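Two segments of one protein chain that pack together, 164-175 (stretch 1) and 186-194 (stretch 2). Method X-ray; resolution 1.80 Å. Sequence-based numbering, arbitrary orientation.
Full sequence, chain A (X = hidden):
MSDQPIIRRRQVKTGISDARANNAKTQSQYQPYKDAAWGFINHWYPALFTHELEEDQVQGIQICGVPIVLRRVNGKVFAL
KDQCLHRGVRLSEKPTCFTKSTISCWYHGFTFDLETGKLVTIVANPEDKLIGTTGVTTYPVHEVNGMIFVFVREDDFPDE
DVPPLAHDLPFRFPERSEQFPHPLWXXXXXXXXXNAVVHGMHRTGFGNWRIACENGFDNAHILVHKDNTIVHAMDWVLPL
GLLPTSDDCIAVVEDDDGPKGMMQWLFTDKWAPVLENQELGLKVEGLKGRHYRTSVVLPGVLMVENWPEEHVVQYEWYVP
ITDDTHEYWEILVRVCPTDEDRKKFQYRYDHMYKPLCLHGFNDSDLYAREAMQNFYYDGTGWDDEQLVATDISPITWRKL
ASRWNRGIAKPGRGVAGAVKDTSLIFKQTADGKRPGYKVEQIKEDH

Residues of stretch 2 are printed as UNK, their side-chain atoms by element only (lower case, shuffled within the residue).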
# COMPACT_ATOMS: atom_id res chain seq x y z
N PRO A 164 37.34 12.17 9.32
CA PRO A 164 37.34 11.42 10.59
C PRO A 164 35.90 11.33 11.09
O PRO A 164 35.09 12.21 10.81
CB PRO A 164 38.20 12.28 11.51
CG PRO A 164 39.08 13.04 10.57
CD PRO A 164 38.18 13.37 9.41
N LEU A 165 35.59 10.28 11.84
CA LEU A 165 34.26 10.10 12.39
C LEU A 165 33.91 11.29 13.30
O LEU A 165 32.76 11.74 13.34
CB LEU A 165 34.20 8.79 13.18
CG LEU A 165 33.01 8.54 14.11
CD1 LEU A 165 31.73 8.39 13.29
CD2 LEU A 165 33.29 7.31 14.95
N ALA A 166 34.90 11.79 14.02
CA ALA A 166 34.71 12.91 14.93
C ALA A 166 34.02 14.09 14.25
O ALA A 166 33.23 14.80 14.88
CB ALA A 166 36.06 13.33 15.52
N HIS A 167 34.32 14.31 12.97
CA HIS A 167 33.72 15.42 12.24
C HIS A 167 32.20 15.35 12.12
O HIS A 167 31.54 16.36 11.89
CB HIS A 167 34.34 15.56 10.85
CG HIS A 167 35.72 16.15 10.86
ND1 HIS A 167 36.33 16.61 9.71
CD2 HIS A 167 36.60 16.36 11.86
CE1 HIS A 167 37.53 17.07 10.01
NE2 HIS A 167 37.72 16.93 11.31
N ASP A 168 31.65 14.15 12.28
CA ASP A 168 30.20 13.97 12.21
C ASP A 168 29.63 13.52 13.56
O ASP A 168 28.58 12.86 13.62
CB ASP A 168 29.83 12.94 11.13
CG ASP A 168 29.95 13.51 9.72
OD1 ASP A 168 29.73 12.75 8.75
OD2 ASP A 168 30.26 14.71 9.58
N LEU A 169 30.33 13.87 14.63
CA LEU A 169 29.90 13.53 15.99
C LEU A 169 29.80 14.83 16.77
O LEU A 169 30.50 15.80 16.46
CB LEU A 169 30.93 12.59 16.62
CG LEU A 169 30.45 11.18 17.00
CD1 LEU A 169 29.51 10.63 16.01
CD2 LEU A 169 31.60 10.27 17.22
N PRO A 170 28.93 14.89 17.79
CA PRO A 170 28.78 16.13 18.58
C PRO A 170 30.10 16.69 19.13
O PRO A 170 31.11 15.98 19.19
CB PRO A 170 27.83 15.71 19.69
CG PRO A 170 26.97 14.67 19.01
CD PRO A 170 27.98 13.86 18.23
N PHE A 171 30.07 17.96 19.53
CA PHE A 171 31.23 18.64 20.10
C PHE A 171 31.69 17.90 21.35
O PHE A 171 30.86 17.45 22.13
CB PHE A 171 30.89 20.09 20.47
CG PHE A 171 30.23 20.86 19.37
CD1 PHE A 171 28.85 21.08 19.38
CD2 PHE A 171 30.97 21.35 18.30
CE1 PHE A 171 28.23 21.77 18.35
CE2 PHE A 171 30.36 22.05 17.26
CZ PHE A 171 28.98 22.26 17.28
N ARG A 172 33.01 17.77 21.53
CA ARG A 172 33.56 17.06 22.68
C ARG A 172 33.99 17.98 23.81
O ARG A 172 34.44 19.10 23.57
CB ARG A 172 34.77 16.21 22.25
CG ARG A 172 34.47 15.25 21.12
CD ARG A 172 35.71 14.47 20.70
NE ARG A 172 36.19 13.58 21.74
CZ ARG A 172 37.15 12.67 21.57
NH1 ARG A 172 37.54 11.90 22.58
NH2 ARG A 172 37.72 12.53 20.37
N PHE A 173 33.84 17.49 25.04
CA PHE A 173 34.24 18.20 26.26
C PHE A 173 35.14 17.24 27.03
O PHE A 173 34.99 16.02 26.92
CB PHE A 173 33.03 18.55 27.12
CG PHE A 173 32.08 19.51 26.47
CD1 PHE A 173 31.04 19.05 25.67
CD2 PHE A 173 32.24 20.88 26.62
CE1 PHE A 173 30.18 19.94 25.03
CE2 PHE A 173 31.39 21.78 25.99
CZ PHE A 173 30.36 21.31 25.19
N PRO A 174 36.07 17.76 27.84
CA PRO A 174 36.36 19.17 28.11
C PRO A 174 37.05 19.94 26.98
O PRO A 174 37.22 21.16 27.07
CB PRO A 174 37.22 19.11 29.36
CG PRO A 174 38.02 17.89 29.12
CD PRO A 174 36.99 16.90 28.61
N GLU A 175 37.44 19.24 25.91
CA GLU A 175 38.11 19.89 24.79
C GLU A 175 37.50 21.25 24.42
O GLU A 175 38.21 22.22 24.19
CB GLU A 175 38.11 18.97 23.56
CG GLU A 175 38.60 19.65 22.30
CD GLU A 175 38.50 18.76 21.08
OE1 GLU A 175 38.76 19.26 19.96
OE2 GLU A 175 38.16 17.57 21.23
N UNK A 186 29.16 18.97 35.06
CA UNK A 186 30.42 18.40 34.58
C UNK A 186 30.41 18.03 33.09
O UNK A 186 29.35 17.83 32.49
c UNK A 186 30.62 17.19 35.49
c UNK A 186 29.22 16.77 35.80
c UNK A 186 28.53 18.09 36.06
N UNK A 187 31.60 17.93 32.51
CA UNK A 187 31.78 17.61 31.09
C UNK A 187 31.11 16.31 30.65
O UNK A 187 31.27 15.27 31.29
o UNK A 187 33.90 18.82 30.90
c UNK A 187 33.27 17.55 30.76
N UNK A 188 30.38 16.38 29.54
CA UNK A 188 29.71 15.20 29.00
C UNK A 188 30.72 14.38 28.21
O UNK A 188 31.53 14.93 27.44
o UNK A 188 27.52 16.24 28.78
c UNK A 188 28.56 15.60 28.07
N UNK A 189 30.71 13.06 28.40
CA UNK A 189 31.65 12.18 27.69
C UNK A 189 31.21 11.95 26.25
O UNK A 189 30.06 12.18 25.89
c UNK A 189 31.61 10.90 28.52
c UNK A 189 29.94 12.30 29.41
c UNK A 189 30.19 10.86 28.99
N UNK A 190 32.15 11.51 25.42
CA UNK A 190 31.90 11.23 24.01
C UNK A 190 31.96 9.71 23.82
O UNK A 190 32.53 9.02 24.67
o UNK A 190 32.83 11.55 21.77
c UNK A 190 32.97 11.90 23.14
N UNK A 191 31.39 9.18 22.75
CA UNK A 191 31.47 7.74 22.56
C UNK A 191 32.91 7.40 22.13
O UNK A 191 33.30 6.23 22.07
c UNK A 191 30.93 7.51 20.11
c UNK A 191 30.47 7.19 21.49
c UNK A 191 29.10 7.66 21.77
N UNK A 192 33.69 8.44 21.84
CA UNK A 192 35.09 8.26 21.43
C UNK A 192 36.03 8.18 22.63
O UNK A 192 37.17 7.74 22.50
c UNK A 192 35.54 9.42 20.52
c UNK A 192 35.45 10.80 18.46
c UNK A 192 34.91 9.56 19.13
c UNK A 192 35.21 8.32 18.29
N UNK A 193 35.54 8.60 23.80
CA UNK A 193 36.35 8.59 25.02
C UNK A 193 36.69 7.19 25.53
O UNK A 193 35.90 6.25 25.39
o UNK A 193 36.39 11.33 25.01
o UNK A 193 34.85 11.58 26.55
c UNK A 193 35.62 10.87 25.87
c UNK A 193 35.63 9.38 26.13
N UNK A 194 37.87 7.06 26.12
CA UNK A 194 38.28 5.78 26.67
C UNK A 194 37.35 5.41 27.82
O UNK A 194 36.95 6.28 28.61
o UNK A 194 41.96 5.87 26.30
c UNK A 194 39.73 5.85 27.16
o UNK A 194 40.33 5.60 24.86
c UNK A 194 40.74 5.77 26.02
O HOH W 1 31.00 13.57 20.91
O HOH W 2 35.64 13.66 24.42
O HOH W 3 32.49 14.84 24.91

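Position 186 carries three carbons that close a ring onto the backbone N, and it touches nothing on stretch 1: Pro186. Position 187 has one carbon and then one oxygen. Its CB points toward stretch 1 and lies 3.8 Å from CB of Phe173, and its oxygen is 3.7 Å from CB of Pro174, which follows a cis peptide bond. One carbon and a terminal oxygen make it Ser187.

Position 188 repeats that pair of atoms, but its CA-to-CB bond points sideways and the side chain stays clear of stretch 1; this is Ser188. Its backbone does the work, since water 3 donates to Ser188 O (2.7 Å) and accepts from Phe173 N (3.0 Å), joining two atoms that lie 4.2 Å apart. At position 189 three carbons again close onto N, with CB pointing away: Pro189.

Position 190 has one carbon and one oxygen, its CB 3.9 Å from NE of Arg172, and is Ser190. Its chi1 is t, and OG meets water 1 at 2.9 Å, which in turn donates to Pro170 O at 3.0 Å. Position 191 holds three carbons, two of them borne by CB; one of these two lies 4.1 Å from CD2 of Leu169. The beta-branched, wholly apolar pattern is Val191.

Position 192 has four carbons forked at the second. One tip packs 4.0 Å from CD2 of Leu165, the other lies 3.9 Å from CB of Ala166, and the branch carbon sits 3.9 Å from CD2 of Leu169. CB also covers one face of the Arg172 guanidinium. This is Leu192, which loses more area to the contact than any other residue here.

Position 193 shows two carbons, the second bearing two oxygens, one of them 2.7 Å from NH1 of Arg172, so it is Asp193. That oxygen, OD2, accepts from NH1 in a salt bridge at the guanidinium edge. Position 194 has the same carboxylate pattern but reaches nothing on stretch 1: Asp194.

The rule here is that residues shaping the turn also make the contact. A type I turn runs from Ser190 to Asp193, closed by Asp193 N to Ser190 O at 3.2 Å. Side chains reinforce it: Ser190 N donates to Asp193 OD1 (2.9 Å), and Leu192 N to Ser190 OG (3.2 Å). One carboxylate thus braces the turn through OD1 and holds Arg172 through OD2, while water 2 bridges OD2 of Asp193 (2.5 Å) and NE of Arg172 (2.7 Å). Leucine packing and this charged clasp share one short turn, and three waters bridge the stretches.

Stretch 2, residues 186-194: PSSPSVLDD
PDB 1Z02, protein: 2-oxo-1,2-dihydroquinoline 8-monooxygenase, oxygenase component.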